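Side-chain contact in Ara h 8 allergen isoform (Arachis hypogaea, PDB 6V8M), which is a peanut allergen of the PR-10 (Bet v 1) family, plant defence-related proteins that probably carry small hydrophobic ligands: residues A[42-47]-A[51-56]. Residues are numbered along the deposited sequence; the frame is centred on the assembly and turned at random.
With 2AN (8-anilino-1-naphthalene sulfonate), chain G; 2AN (8-anilino-1-naphthalene sulfonate), chain E; 2AN (8-anilino-1-naphthalene sulfonate), chain H.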
ATOM      1  N   GLU A  42       9.954   6.896  -6.063  1.00 38.27           N
ATOM      2  CA  GLU A  42      10.890   8.019  -5.851  1.00 41.58           C
ATOM      3  C   GLU A  42      10.398   8.833  -4.671  1.00 41.44           C
ATOM      4  O   GLU A  42       9.189   9.102  -4.617  1.00 38.66           O
ATOM      5  CB  GLU A  42      10.908   8.913  -7.080  1.00 45.62           C
ATOM      6  CG  GLU A  42      11.388   8.220  -8.339  1.00 50.97           C
ATOM      7  CD  GLU A  42      11.343   9.100  -9.579  1.00 54.60           C
ATOM      8  OE1 GLU A  42      10.219   9.320 -10.144  1.00 51.48           O
ATOM      9  OE2 GLU A  42      12.427   9.606  -9.958  1.00 61.12           O
ATOM     10  N   ILE A  43      11.290   9.187  -3.752  1.00 41.20           N
ATOM     11  CA  ILE A  43      10.946  10.073  -2.605  1.00 41.70           C
ATOM     12  C   ILE A  43      10.965  11.512  -3.125  1.00 40.75           C
ATOM     13  O   ILE A  43      12.037  11.966  -3.506  1.00 42.79           O
ATOM     14  CB  ILE A  43      11.927   9.889  -1.428  1.00 45.67           C
ATOM     15  CG1 ILE A  43      12.079   8.422  -1.016  1.00 47.72           C
ATOM     16  CG2 ILE A  43      11.536  10.773  -0.255  1.00 45.53           C
ATOM     17  CD1 ILE A  43      10.767   7.737  -0.674  1.00 48.77           C
ATOM     18  N   VAL A  44       9.815  12.184  -3.126  1.00 39.42           N
ATOM     19  CA  VAL A  44       9.645  13.600  -3.568  1.00 41.13           C
ATOM     20  C   VAL A  44      10.056  14.526  -2.417  1.00 40.73           C
ATOM     21  O   VAL A  44      10.773  15.533  -2.654  1.00 41.03           O
ATOM     22  CB  VAL A  44       8.185  13.884  -3.971  1.00 43.07           C
ATOM     23  CG1 VAL A  44       8.031  15.352  -4.371  1.00 45.88           C
ATOM     24  CG2 VAL A  44       7.728  12.977  -5.101  1.00 44.90           C
ATOM     25  N   GLU A  45       9.632  14.201  -1.204  1.00 40.90           N
ATOM     26  CA  GLU A  45       9.964  14.969   0.016  1.00 44.45           C
ATOM     27  C   GLU A  45      10.157  14.007   1.187  1.00 43.92           C
ATOM     28  O   GLU A  45       9.398  13.017   1.280  1.00 39.38           O
ATOM     29  CB  GLU A  45       8.859  15.957   0.384  1.00 46.10           C
ATOM     30  CG  GLU A  45       8.552  16.981  -0.699  1.00 47.83           C
ATOM     31  CD  GLU A  45       9.683  17.913  -1.129  1.00 53.50           C
ATOM     32  OE1 GLU A  45      10.622  18.173  -0.309  1.00 52.67           O
ATOM     33  OE2 GLU A  45       9.632  18.399  -2.305  1.00 50.87           O
ATOM     34  N   GLY A  46      11.137  14.298   2.030  1.00 46.62           N
ATOM     35  CA  GLY A  46      11.304  13.641   3.336  1.00 47.87           C
ATOM     36  C   GLY A  46      12.318  12.513   3.303  1.00 49.10           C
ATOM     37  O   GLY A  46      13.008  12.353   2.277  1.00 50.01           O
ATOM     38  N   ASN A  47      12.310  11.748   4.387  1.00 49.40           N
ATOM     39  CA  ASN A  47      13.391  10.920   4.976  1.00 53.67           C
ATOM     40  C   ASN A  47      12.913   9.467   5.108  1.00 50.81           C
ATOM     41  O   ASN A  47      13.724   8.616   5.475  1.00 52.03           O
ATOM     42  CB  ASN A  47      13.764  11.518   6.349  1.00 59.48           C
ATOM     43  CG  ASN A  47      12.578  11.688   7.306  1.00 62.06           C
ATOM     44  OD1 ASN A  47      11.407  11.630   6.916  1.00 59.68           O
ATOM     45  ND2 ASN A  47      12.856  11.923   8.580  1.00 65.64           N
ATOM     46  N   GLY A  51       5.003  12.194   6.881  1.00 41.31           N
ATOM     47  CA  GLY A  51       5.048  13.375   5.995  1.00 41.97           C
ATOM     48  C   GLY A  51       5.814  13.106   4.704  1.00 39.75           C
ATOM     49  O   GLY A  51       5.759  13.961   3.833  1.00 39.39           O
ATOM     50  N   THR A  52       6.553  11.993   4.606  1.00 38.37           N
ATOM     51  CA  THR A  52       7.320  11.615   3.389  1.00 37.56           C
ATOM     52  C   THR A  52       6.333  11.488   2.227  1.00 35.02           C
ATOM     53  O   THR A  52       5.243  10.871   2.408  1.00 34.94           O
ATOM     54  CB  THR A  52       8.125  10.327   3.582  1.00 37.86           C
ATOM     55  OG1 THR A  52       9.105  10.577   4.591  1.00 39.88           O
ATOM     56  CG2 THR A  52       8.765   9.852   2.291  1.00 38.26           C
ATOM     57  N   VAL A  53       6.668  12.084   1.092  1.00 34.48           N
ATOM     58  CA  VAL A  53       5.853  11.990  -0.147  1.00 34.52           C
ATOM     59  C   VAL A  53       6.646  11.215  -1.182  1.00 34.21           C
ATOM     60  O   VAL A  53       7.817  11.555  -1.409  1.00 35.20           O
ATOM     61  CB  VAL A  53       5.432  13.379  -0.659  1.00 37.51           C
ATOM     62  CG1 VAL A  53       4.632  13.270  -1.954  1.00 37.31           C
ATOM     63  CG2 VAL A  53       4.625  14.085   0.422  1.00 39.18           C
ATOM     64  N   LYS A  54       5.998  10.236  -1.795  1.00 34.20           N
ATOM     65  CA  LYS A  54       6.623   9.401  -2.833  1.00 35.74           C
ATOM     66  C   LYS A  54       5.843   9.522  -4.131  1.00 35.13           C
ATOM     67  O   LYS A  54       4.600   9.642  -4.129  1.00 33.83           O
ATOM     68  CB  LYS A  54       6.649   7.915  -2.465  1.00 37.72           C
ATOM     69  CG  LYS A  54       6.956   7.611  -1.008  1.00 41.90           C
ATOM     70  CD  LYS A  54       6.911   6.130  -0.714  1.00 45.24           C
ATOM     71  CE  LYS A  54       7.050   5.812   0.755  1.00 47.72           C
ATOM     72  NZ  LYS A  54       6.882   4.357   1.004  1.00 47.80           N
ATOM     73  N   LYS A  55       6.568   9.383  -5.214  1.00 33.32           N
ATOM     74  CA  LYS A  55       5.962   9.302  -6.554  1.00 33.81           C
ATOM     75  C   LYS A  55       6.125   7.859  -7.023  1.00 33.56           C
ATOM     76  O   LYS A  55       7.279   7.389  -7.130  1.00 34.17           O
ATOM     77  CB  LYS A  55       6.637  10.279  -7.498  1.00 35.63           C
ATOM     78  CG  LYS A  55       6.008  10.362  -8.873  1.00 37.85           C
ATOM     79  CD  LYS A  55       6.819  11.247  -9.801  1.00 41.93           C
ATOM     80  CE  LYS A  55       6.099  11.411 -11.118  1.00 45.83           C
ATOM     81  NZ  LYS A  55       7.016  11.799 -12.215  1.00 50.77           N
ATOM     82  N   VAL A  56       5.019   7.210  -7.334  1.00 31.77           N
ATOM     83  CA  VAL A  56       5.063   5.817  -7.829  1.00 32.03           C
ATOM     84  C   VAL A  56       4.711   5.830  -9.308  1.00 33.31           C
ATOM     85  O   VAL A  56       3.609   6.228  -9.643  1.00 32.97           O
ATOM     86  CB  VAL A  56       4.141   4.857  -7.067  1.00 31.79           C
ATOM     87  CG1 VAL A  56       4.256   3.491  -7.709  1.00 33.30           C
ATOM     88  CG2 VAL A  56       4.391   4.806  -5.568  1.00 33.12           C
TER
HETATM   89  C1  2AN G 205       7.645  14.875  -9.410  0.75 61.16           C
HETATM   90  C2  2AN G 205       7.123  15.007  -8.163  0.75 60.66           C
HETATM   91  C3  2AN G 205       5.745  15.177  -7.961  0.75 59.33           C
HETATM   92  C4  2AN G 205       4.902  15.251  -9.022  0.75 58.29           C
HETATM   93  C5  2AN G 205       5.393  15.136 -10.345  0.75 58.30           C
HETATM   94  C6  2AN G 205       4.518  15.209 -11.452  0.75 59.71           C
HETATM   95  C7  2AN G 205       4.979  15.105 -12.719  0.75 62.40           C
HETATM   96  C8  2AN G 205       6.347  14.898 -12.964  0.75 61.90           C
HETATM   97  N   2AN G 205       9.032  14.718  -9.615  0.75 66.64           N
HETATM   98  S   2AN G 205       8.922  14.536 -12.346  0.75 71.40           S
HETATM   99  C9  2AN G 205       7.236  14.831 -11.927  0.75 64.27           C
HETATM  100  C10 2AN G 205       6.789  14.944 -10.564  0.75 59.17           C
HETATM  101  C11 2AN G 205      10.004  14.135  -8.784  0.75 72.10           C
HETATM  102  C12 2AN G 205      10.721  14.926  -7.895  0.75 74.12           C
HETATM  103  C13 2AN G 205      11.696  14.358  -7.091  0.75 74.88           C
HETATM  104  C14 2AN G 205      11.977  13.014  -7.177  0.75 74.82           C
HETATM  105  C15 2AN G 205      11.281  12.229  -8.068  0.75 75.25           C
HETATM  106  C16 2AN G 205      10.302  12.781  -8.878  0.75 74.57           C
HETATM  107  O1  2AN G 205       8.944  14.258 -13.888  0.75 69.47           O
HETATM  108  O2  2AN G 205       9.332  13.318 -11.721  0.75 72.90           O
HETATM  109  O3  2AN G 205       9.675  15.729 -12.099  0.75 73.05           O
HETATM  110  C1  2AN E 203      -1.867   2.584  -7.461  1.00 43.22           C
HETATM  111  C2  2AN E 203      -3.039   3.024  -8.011  1.00 41.00           C
HETATM  112  C3  2AN E 203      -4.271   2.761  -7.409  1.00 40.43           C
HETATM  113  C4  2AN E 203      -4.319   1.959  -6.320  1.00 44.68           C
HETATM  114  C5  2AN E 203      -3.141   1.471  -5.711  1.00 41.33           C
HETATM  115  C6  2AN E 203      -3.229   0.674  -4.549  1.00 39.41           C
HETATM  116  C7  2AN E 203      -2.139   0.189  -3.951  1.00 39.76           C
HETATM  117  C8  2AN E 203      -0.864   0.511  -4.430  1.00 43.15           C
HETATM  118  N   2AN E 203      -0.651   2.777  -8.133  1.00 44.42           N
HETATM  119  S   2AN E 203       0.957   1.712  -5.911  1.00 44.78           S
HETATM  120  C9  2AN E 203      -0.713   1.236  -5.577  1.00 38.82           C
HETATM  121  C10 2AN E 203      -1.861   1.771  -6.268  1.00 39.91           C
HETATM  122  C11 2AN E 203      -0.448   3.194  -9.466  1.00 39.37           C
HETATM  123  C12 2AN E 203       0.751   3.849  -9.725  1.00 37.88           C
HETATM  124  C13 2AN E 203       1.008   4.347 -10.991  1.00 37.26           C
HETATM  125  C14 2AN E 203       0.094   4.184 -12.006  1.00 37.14           C
HETATM  126  C15 2AN E 203      -1.093   3.530 -11.761  1.00 39.64           C
HETATM  127  C16 2AN E 203      -1.370   3.035 -10.497  1.00 41.78           C
HETATM  128  O1  2AN E 203       0.924   3.129  -6.126  1.00 43.92           O
HETATM  129  O2  2AN E 203       1.777   1.276  -4.819  1.00 46.93           O
HETATM  130  O3  2AN E 203       1.431   1.047  -7.216  1.00 41.37           O
HETATM  131  C1  2AN H 206       6.774  18.600  -9.850  0.75 65.86           C
HETATM  132  C2  2AN H 206       5.434  18.366  -9.870  0.75 64.02           C
HETATM  133  C3  2AN H 206       4.718  18.115  -8.690  0.75 62.63           C
HETATM  134  C4  2AN H 206       5.361  18.078  -7.495  0.75 64.04           C
HETATM  135  C5  2AN H 206       6.757  18.304  -7.416  0.75 63.69           C
HETATM  136  C6  2AN H 206       7.425  18.266  -6.169  0.75 63.46           C
HETATM  137  C7  2AN H 206       8.758  18.474  -6.080  0.75 64.84           C
HETATM  138  C8  2AN H 206       9.512  18.749  -7.232  0.75 66.84           C
HETATM  139  N   2AN H 206       7.496  18.833 -11.047  0.75 68.06           N
HETATM  140  S   2AN H 206       9.952  19.167  -9.839  0.75 77.25           S
HETATM  141  C9  2AN H 206       8.913  18.794  -8.463  0.75 69.42           C
HETATM  142  C10 2AN H 206       7.498  18.572  -8.605  0.75 64.50           C
HETATM  143  C11 2AN H 206       7.055  19.160 -12.343  0.75 72.08           C
HETATM  144  C12 2AN H 206       6.436  20.374 -12.616  0.75 75.06           C
HETATM  145  C13 2AN H 206       6.042  20.681 -13.911  0.75 77.08           C
HETATM  146  C14 2AN H 206       6.269  19.794 -14.940  0.75 75.52           C
HETATM  147  C15 2AN H 206       6.892  18.594 -14.678  0.75 76.60           C
HETATM  148  C16 2AN H 206       7.293  18.276 -13.390  0.75 75.39           C
HETATM  149  O1  2AN H 206       9.860  17.932 -10.798  0.75 71.98           O
HETATM  150  O2  2AN H 206       9.406  20.304 -10.518  0.75 78.01           O
HETATM  151  O3  2AN H 206      11.305  19.241  -9.381  0.75 75.46           O
HETATM  152  O   HOH W   1       8.372   7.419  -9.717  1.00 36.50           O
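Val53 O is gripped by two successive backbone amides, Val44 N at 2.7 Å and Glu45 N at 3.2 Å. Two residues thus face one, which makes this a classic beta bulge, and Val53 N returns a bond to Glu45 O to complete the pairing. Beyond the bulge Glu42 and Lys55 form a hydrogen-bonded antiparallel pair, Lys55 N meeting Glu42 O at 2.7 Å in a nearly straight bond (167°). Val44, at the corner, splits its two methyls: CG2 packs on Lys55 CB at 3.8 Å and on the naphthalene of one 8-anilino-1-naphthalene sulfonate, CG1 on that of a second. Lys55 runs fully extended from a CG anti to its backbone N (chi1 -175°), laying CD and CE over the face of the first naphthalene and carrying NZ to sulfonate O2, 2.8 Å away. Lysine, with apolar stem and charged tip, can meet both parts of this probe, and Tyr66 adds a cation-pi partner. Glu42 brings its carboxylate up beside C15 and C16 of the anilino ring, OE2 nearest; a water donating to OE1 at 2.7 Å may also bridge to Lys55 O. OE1 lies 4.5 Å from Lys55 NZ, too long for a salt bridge, but with the sulfonate it probably favours the charged lysine. On the opposite face, Ile43 CD1 lies against Lys54 CG at 3.8 Å, the side chains running alongside, while Lys54 NZ reaches a salt bridge with Asp28. Near the turn, Thr52 OG1 accepts a weak bond from Asn47 N and is hydrogen-bonded to Gly49; Gly46, lacking a side chain, passes close to this hydroxyl with a positive phi (98°) that glycine adopts readily. The hairpin of strands 38-45 and 53-59 edges the seven-stranded antiparallel Bet v 1 sheet, strand 64-75 flanking 53-59 on its other side.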